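Local coordinates for protein lipolytic enzyme, G-D-S-L family (Bacteroides thetaiotaomicron, PDB 7BR2) that metabolises the drug diltiazem in the gut as a serine esterase of the SGNH (GDSL) hydrolase family, at residues A[244-256]-A[260-272]. Numbering follows the deposited sequence.
Sequences VKAEGCTISNIKK and DISFDYLAEALPY
The Y265 ring meets C249 and I251 across a beta hairpin. I251 CD1 lies at the ring edge, 4.0 Å from Y265 CD1. C249 SG is also at the edge, 5.3 Å from the centroid of the Y265 ring, a sulfur-aromatic contact. A267 N sits above one face of this ring, offset toward the rim. The C249 torsion (chi1 59°), with SG between backbone N and carbonyl carbon, puts SG at that edge. C249 CB touches Y265 CE1 at 3.6 Å. The F263 ring takes I251 CD1 obliquely, 3.8 Å from F263 CE2. I254 runs beside F263, the two side chains pointing the same way.

Strands 249-256 and 260-267 are antiparallel. Paired backbone hydrogen bonds join T250 to L266, S252 to D264 and K255 to S262. N253 and I254 both stand opposite F263, a beta bulge that shifts the register by one. The hairpin edges a five-stranded antiparallel sheet: 249-257 is outermost, and 260-267 also pairs with 443-449. F263 and Y265 pack on strand 232-237 of a second sheet, and Y265 OH hydrogen-bonds E303 OE2.

C249, I251 and Y265 share one face; T250, S252, D264 and L266 share the other. At the bulge N253 crosses D264, its amide plane 78° from the carboxylate. N253 ND2 gives D264 OD2 a weak hydrogen bond of 3.5 Å. Near the hairpin turn, water 3 donates to K255 O at 2.8 Å and also hydrogen-bonds S262 OG.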
loop_
_atom_site.group_PDB
_atom_site.type_symbol
_atom_site.label_atom_id
_atom_site.label_comp_id
_atom_site.label_asym_id
_atom_site.label_seq_id
_atom_site.Cartn_x
_atom_site.Cartn_y
_atom_site.Cartn_z
ATOM N N VAL A 244 0.208 -34.883 1.405
ATOM C CA VAL A 244 -1.239 -34.884 1.590
ATOM C C VAL A 244 -1.847 -33.624 1.004
ATOM O O VAL A 244 -2.932 -33.656 0.412
ATOM C CB VAL A 244 -1.596 -35.051 3.078
ATOM C CG1 VAL A 244 -3.106 -34.893 3.292
ATOM C CG2 VAL A 244 -1.125 -36.402 3.588
ATOM N N LYS A 245 -1.146 -32.505 1.132
ATOM C CA LYS A 245 -1.656 -31.233 0.650
ATOM C C LYS A 245 -0.527 -30.486 -0.044
ATOM O O LYS A 245 0.583 -30.399 0.489
ATOM C CB LYS A 245 -2.199 -30.409 1.827
ATOM C CG LYS A 245 -3.380 -29.516 1.547
ATOM C CD LYS A 245 -3.844 -28.873 2.857
ATOM C CE LYS A 245 -5.220 -29.372 3.295
ATOM N NZ LYS A 245 -5.741 -28.598 4.463
ATOM N N ALA A 246 -0.816 -29.948 -1.232
ATOM C CA ALA A 246 0.165 -29.175 -1.979
ATOM C C ALA A 246 -0.580 -28.048 -2.699
ATOM O O ALA A 246 -0.706 -28.019 -3.924
ATOM C CB ALA A 246 0.945 -30.058 -2.954
ATOM N N GLU A 247 -1.118 -27.119 -1.911
ATOM C CA GLU A 247 -1.878 -25.991 -2.423
ATOM C C GLU A 247 -0.917 -24.844 -2.719
ATOM O O GLU A 247 -0.131 -24.436 -1.849
ATOM C CB GLU A 247 -2.942 -25.565 -1.408
ATOM C CG GLU A 247 -4.032 -26.610 -1.215
ATOM C CD GLU A 247 -4.922 -26.350 -0.007
ATOM O OE1 GLU A 247 -5.845 -27.156 0.228
ATOM O OE2 GLU A 247 -4.646 -25.402 0.757
ATOM N N GLY A 248 -0.975 -24.337 -3.949
ATOM C CA GLY A 248 -0.087 -23.268 -4.345
ATOM C C GLY A 248 1.360 -23.677 -4.435
ATOM O O GLY A 248 2.241 -22.817 -4.375
ATOM N N CYS A 249 1.635 -24.970 -4.573
ATOM C CA CYS A 249 3.011 -25.432 -4.664
ATOM C C CYS A 249 3.040 -26.829 -5.269
ATOM O O CYS A 249 2.008 -27.453 -5.525
ATOM C CB CYS A 249 3.696 -25.423 -3.295
ATOM S SG CYS A 249 2.863 -26.454 -2.059
ATOM N N THR A 250 4.257 -27.295 -5.517
ATOM C CA THR A 250 4.536 -28.665 -5.912
ATOM C C THR A 250 5.489 -29.258 -4.873
ATOM O O THR A 250 6.529 -28.658 -4.572
ATOM C CB THR A 250 5.135 -28.710 -7.322
ATOM O OG1 THR A 250 4.173 -28.218 -8.273
ATOM C CG2 THR A 250 5.505 -30.136 -7.701
ATOM N N ILE A 251 5.102 -30.394 -4.276
ATOM C CA ILE A 251 5.958 -31.161 -3.368
ATOM C C ILE A 251 6.470 -32.384 -4.116
ATOM O O ILE A 251 5.694 -33.096 -4.763
ATOM C CB ILE A 251 5.203 -31.587 -2.092
ATOM C CG1 ILE A 251 4.638 -30.385 -1.328
ATOM C CG2 ILE A 251 6.101 -32.442 -1.181
ATOM C CD1 ILE A 251 5.681 -29.413 -0.851
ATOM N N SER A 252 7.771 -32.644 -4.031
ATOM C CA SER A 252 8.313 -33.821 -4.698
ATOM C C SER A 252 9.568 -34.278 -3.965
ATOM O O SER A 252 10.014 -33.649 -3.005
ATOM C CB SER A 252 8.577 -33.549 -6.184
ATOM O OG SER A 252 9.608 -32.597 -6.369
ATOM N N ASN A 253 10.123 -35.403 -4.414
ATOM C CA ASN A 253 11.339 -35.980 -3.845
ATOM C C ASN A 253 11.299 -36.080 -2.318
ATOM O O ASN A 253 12.284 -35.808 -1.628
ATOM C CB ASN A 253 12.549 -35.158 -4.291
ATOM C CG ASN A 253 13.853 -35.903 -4.144
ATOM O OD1 ASN A 253 13.878 -37.075 -3.780
ATOM N ND2 ASN A 253 14.952 -35.221 -4.420
ATOM N N ILE A 254 10.169 -36.542 -1.788
ATOM C CA ILE A 254 10.088 -36.835 -0.365
ATOM C C ILE A 254 10.997 -38.018 -0.063
ATOM O O ILE A 254 10.862 -39.094 -0.656
ATOM C CB ILE A 254 8.642 -37.117 0.054
ATOM C CG1 ILE A 254 7.724 -36.007 -0.465
ATOM C CG2 ILE A 254 8.540 -37.283 1.557
ATOM C CD1 ILE A 254 6.295 -36.111 0.004
ATOM N N LYS A 255 11.938 -37.819 0.855
ATOM C CA LYS A 255 12.896 -38.848 1.213
ATOM C C LYS A 255 13.019 -38.904 2.728
ATOM O O LYS A 255 12.893 -37.885 3.417
ATOM C CB LYS A 255 14.257 -38.570 0.574
ATOM C CG LYS A 255 14.243 -38.717 -0.935
ATOM C CD LYS A 255 13.963 -40.146 -1.366
ATOM C CE LYS A 255 13.949 -40.291 -2.894
ATOM N NZ LYS A 255 12.926 -41.285 -3.376
ATOM N N LYS A 256 13.270 -40.109 3.234
ATOM C CA LYS A 256 13.463 -40.356 4.658
ATOM C C LYS A 256 14.806 -41.033 4.857
ATOM O O LYS A 256 15.095 -42.046 4.215
ATOM C CB LYS A 256 12.348 -41.215 5.238
ATOM C CG LYS A 256 11.622 -40.548 6.371
ATOM C CD LYS A 256 10.192 -41.042 6.443
ATOM C CE LYS A 256 9.944 -41.884 7.689
ATOM N NZ LYS A 256 8.967 -42.990 7.447
ATOM N N ASP A 260 15.337 -38.388 9.671
ATOM C CA ASP A 260 15.254 -37.097 8.997
ATOM C C ASP A 260 14.363 -37.210 7.774
ATOM O O ASP A 260 14.363 -38.225 7.072
ATOM C CB ASP A 260 16.635 -36.627 8.564
ATOM C CG ASP A 260 17.614 -36.612 9.691
ATOM O OD1 ASP A 260 17.161 -36.627 10.848
ATOM O OD2 ASP A 260 18.830 -36.656 9.417
ATOM N N ILE A 261 13.635 -36.143 7.485
ATOM C CA ILE A 261 12.784 -36.141 6.308
ATOM C C ILE A 261 13.091 -34.894 5.489
ATOM O O ILE A 261 13.343 -33.820 6.041
ATOM C CB ILE A 261 11.293 -36.232 6.685
ATOM C CG1 ILE A 261 10.441 -36.463 5.434
ATOM C CG2 ILE A 261 10.850 -35.008 7.467
ATOM C CD1 ILE A 261 9.016 -36.879 5.740
ATOM N N SER A 262 13.088 -35.041 4.171
ATOM C CA SER A 262 13.474 -33.961 3.281
ATOM C C SER A 262 12.622 -34.027 2.028
ATOM O O SER A 262 12.142 -35.097 1.649
ATOM C CB SER A 262 14.962 -34.042 2.937
ATOM O OG SER A 262 15.201 -35.098 2.031
ATOM N N PHE A 263 12.386 -32.867 1.421
ATOM C CA PHE A 263 11.657 -32.847 0.163
ATOM C C PHE A 263 11.969 -31.565 -0.599
ATOM O O PHE A 263 12.636 -30.654 -0.097
ATOM C CB PHE A 263 10.149 -33.002 0.389
ATOM C CG PHE A 263 9.571 -32.005 1.344
ATOM C CD1 PHE A 263 9.591 -32.241 2.709
ATOM C CD2 PHE A 263 8.973 -30.844 0.879
ATOM C CE1 PHE A 263 9.041 -31.333 3.594
ATOM C CE2 PHE A 263 8.423 -29.928 1.758
ATOM C CZ PHE A 263 8.455 -30.170 3.117
ATOM N N ASP A 264 11.481 -31.523 -1.835
ATOM C CA ASP A 264 11.617 -30.384 -2.725
ATOM C C ASP A 264 10.289 -29.643 -2.769
ATOM O O ASP A 264 9.225 -30.261 -2.953
ATOM C CB ASP A 264 12.042 -30.837 -4.121
ATOM C CG ASP A 264 13.498 -31.287 -4.165
ATOM O OD1 ASP A 264 14.257 -30.978 -3.219
ATOM O OD2 ASP A 264 13.884 -31.975 -5.131
ATOM N N TYR A 265 10.364 -28.332 -2.538
ATOM C CA TYR A 265 9.219 -27.437 -2.435
ATOM C C TYR A 265 9.327 -26.398 -3.545
ATOM O O TYR A 265 10.308 -25.650 -3.596
ATOM C CB TYR A 265 9.230 -26.781 -1.052
ATOM C CG TYR A 265 8.347 -25.572 -0.845
ATOM C CD1 TYR A 265 6.976 -25.637 -1.043
ATOM C CD2 TYR A 265 8.891 -24.372 -0.428
ATOM C CE1 TYR A 265 6.178 -24.534 -0.834
ATOM C CE2 TYR A 265 8.102 -23.263 -0.216
ATOM C CZ TYR A 265 6.747 -23.351 -0.418
ATOM O OH TYR A 265 5.958 -22.240 -0.202
ATOM N N LEU A 266 8.357 -26.363 -4.449
ATOM C CA LEU A 266 8.338 -25.323 -5.474
ATOM C C LEU A 266 7.043 -24.540 -5.309
ATOM O O LEU A 266 5.974 -25.002 -5.711
ATOM C CB LEU A 266 8.485 -25.899 -6.888
ATOM C CG LEU A 266 8.381 -24.825 -7.991
ATOM C CD1 LEU A 266 9.514 -23.779 -7.881
ATOM C CD2 LEU A 266 8.341 -25.414 -9.395
ATOM N N ALA A 267 7.148 -23.350 -4.727
ATOM C CA ALA A 267 5.991 -22.499 -4.511
ATOM C C ALA A 267 5.657 -21.736 -5.785
ATOM O O ALA A 267 6.515 -21.532 -6.641
ATOM C CB ALA A 267 6.261 -21.522 -3.370
ATOM N N GLU A 268 4.383 -21.361 -5.925
ATOM C CA GLU A 268 3.974 -20.463 -6.994
ATOM C C GLU A 268 4.188 -19.008 -6.630
ATOM O O GLU A 268 4.244 -18.155 -7.528
ATOM C CB GLU A 268 2.498 -20.666 -7.348
ATOM C CG GLU A 268 2.171 -22.053 -7.858
ATOM C CD GLU A 268 0.680 -22.330 -7.907
ATOM O OE1 GLU A 268 -0.117 -21.441 -7.519
ATOM O OE2 GLU A 268 0.308 -23.455 -8.306
ATOM N N ALA A 269 4.294 -18.702 -5.343
ATOM C CA ALA A 269 4.408 -17.333 -4.892
ATOM C C ALA A 269 5.427 -17.286 -3.768
ATOM O O ALA A 269 5.741 -18.304 -3.148
ATOM C CB ALA A 269 3.055 -16.781 -4.431
ATOM N N LEU A 270 5.940 -16.096 -3.521
ATOM C CA LEU A 270 6.846 -15.819 -2.419
ATOM C C LEU A 270 6.063 -15.295 -1.222
ATOM O O LEU A 270 4.915 -14.861 -1.368
ATOM C CB LEU A 270 7.907 -14.790 -2.848
ATOM C CG LEU A 270 8.875 -15.185 -3.967
ATOM C CD1 LEU A 270 9.795 -14.010 -4.335
ATOM C CD2 LEU A 270 9.688 -16.416 -3.582
ATOM N N PRO A 271 6.621 -15.366 -0.008
ATOM C CA PRO A 271 5.960 -14.722 1.136
ATOM C C PRO A 271 5.958 -13.207 0.990
ATOM O O PRO A 271 6.775 -12.617 0.277
ATOM C CB PRO A 271 6.802 -15.157 2.339
ATOM C CG PRO A 271 8.155 -15.439 1.768
ATOM C CD PRO A 271 7.901 -15.990 0.382
ATOM N N TYR A 272 5.021 -12.576 1.685
ATOM C CA TYR A 272 4.967 -11.123 1.693
ATOM C C TYR A 272 6.028 -10.590 2.637
ATOM O O TYR A 272 6.041 -10.968 3.815
ATOM C CB TYR A 272 3.607 -10.613 2.120
ATOM C CG TYR A 272 3.485 -9.129 1.897
ATOM C CD1 TYR A 272 3.117 -8.625 0.649
ATOM C CD2 TYR A 272 3.783 -8.224 2.916
ATOM C CE1 TYR A 272 3.018 -7.262 0.432
ATOM C CE2 TYR A 272 3.688 -6.859 2.705
ATOM C CZ TYR A 272 3.311 -6.385 1.459
ATOM O OH TYR A 272 3.209 -5.026 1.249
HETATM O O HOH W 1 2.940 -20.380 -3.300
HETATM O O HOH W 2 4.566 -25.068 -8.032
HETATM O O HOH W 3 15.497 -36.980 4.062
#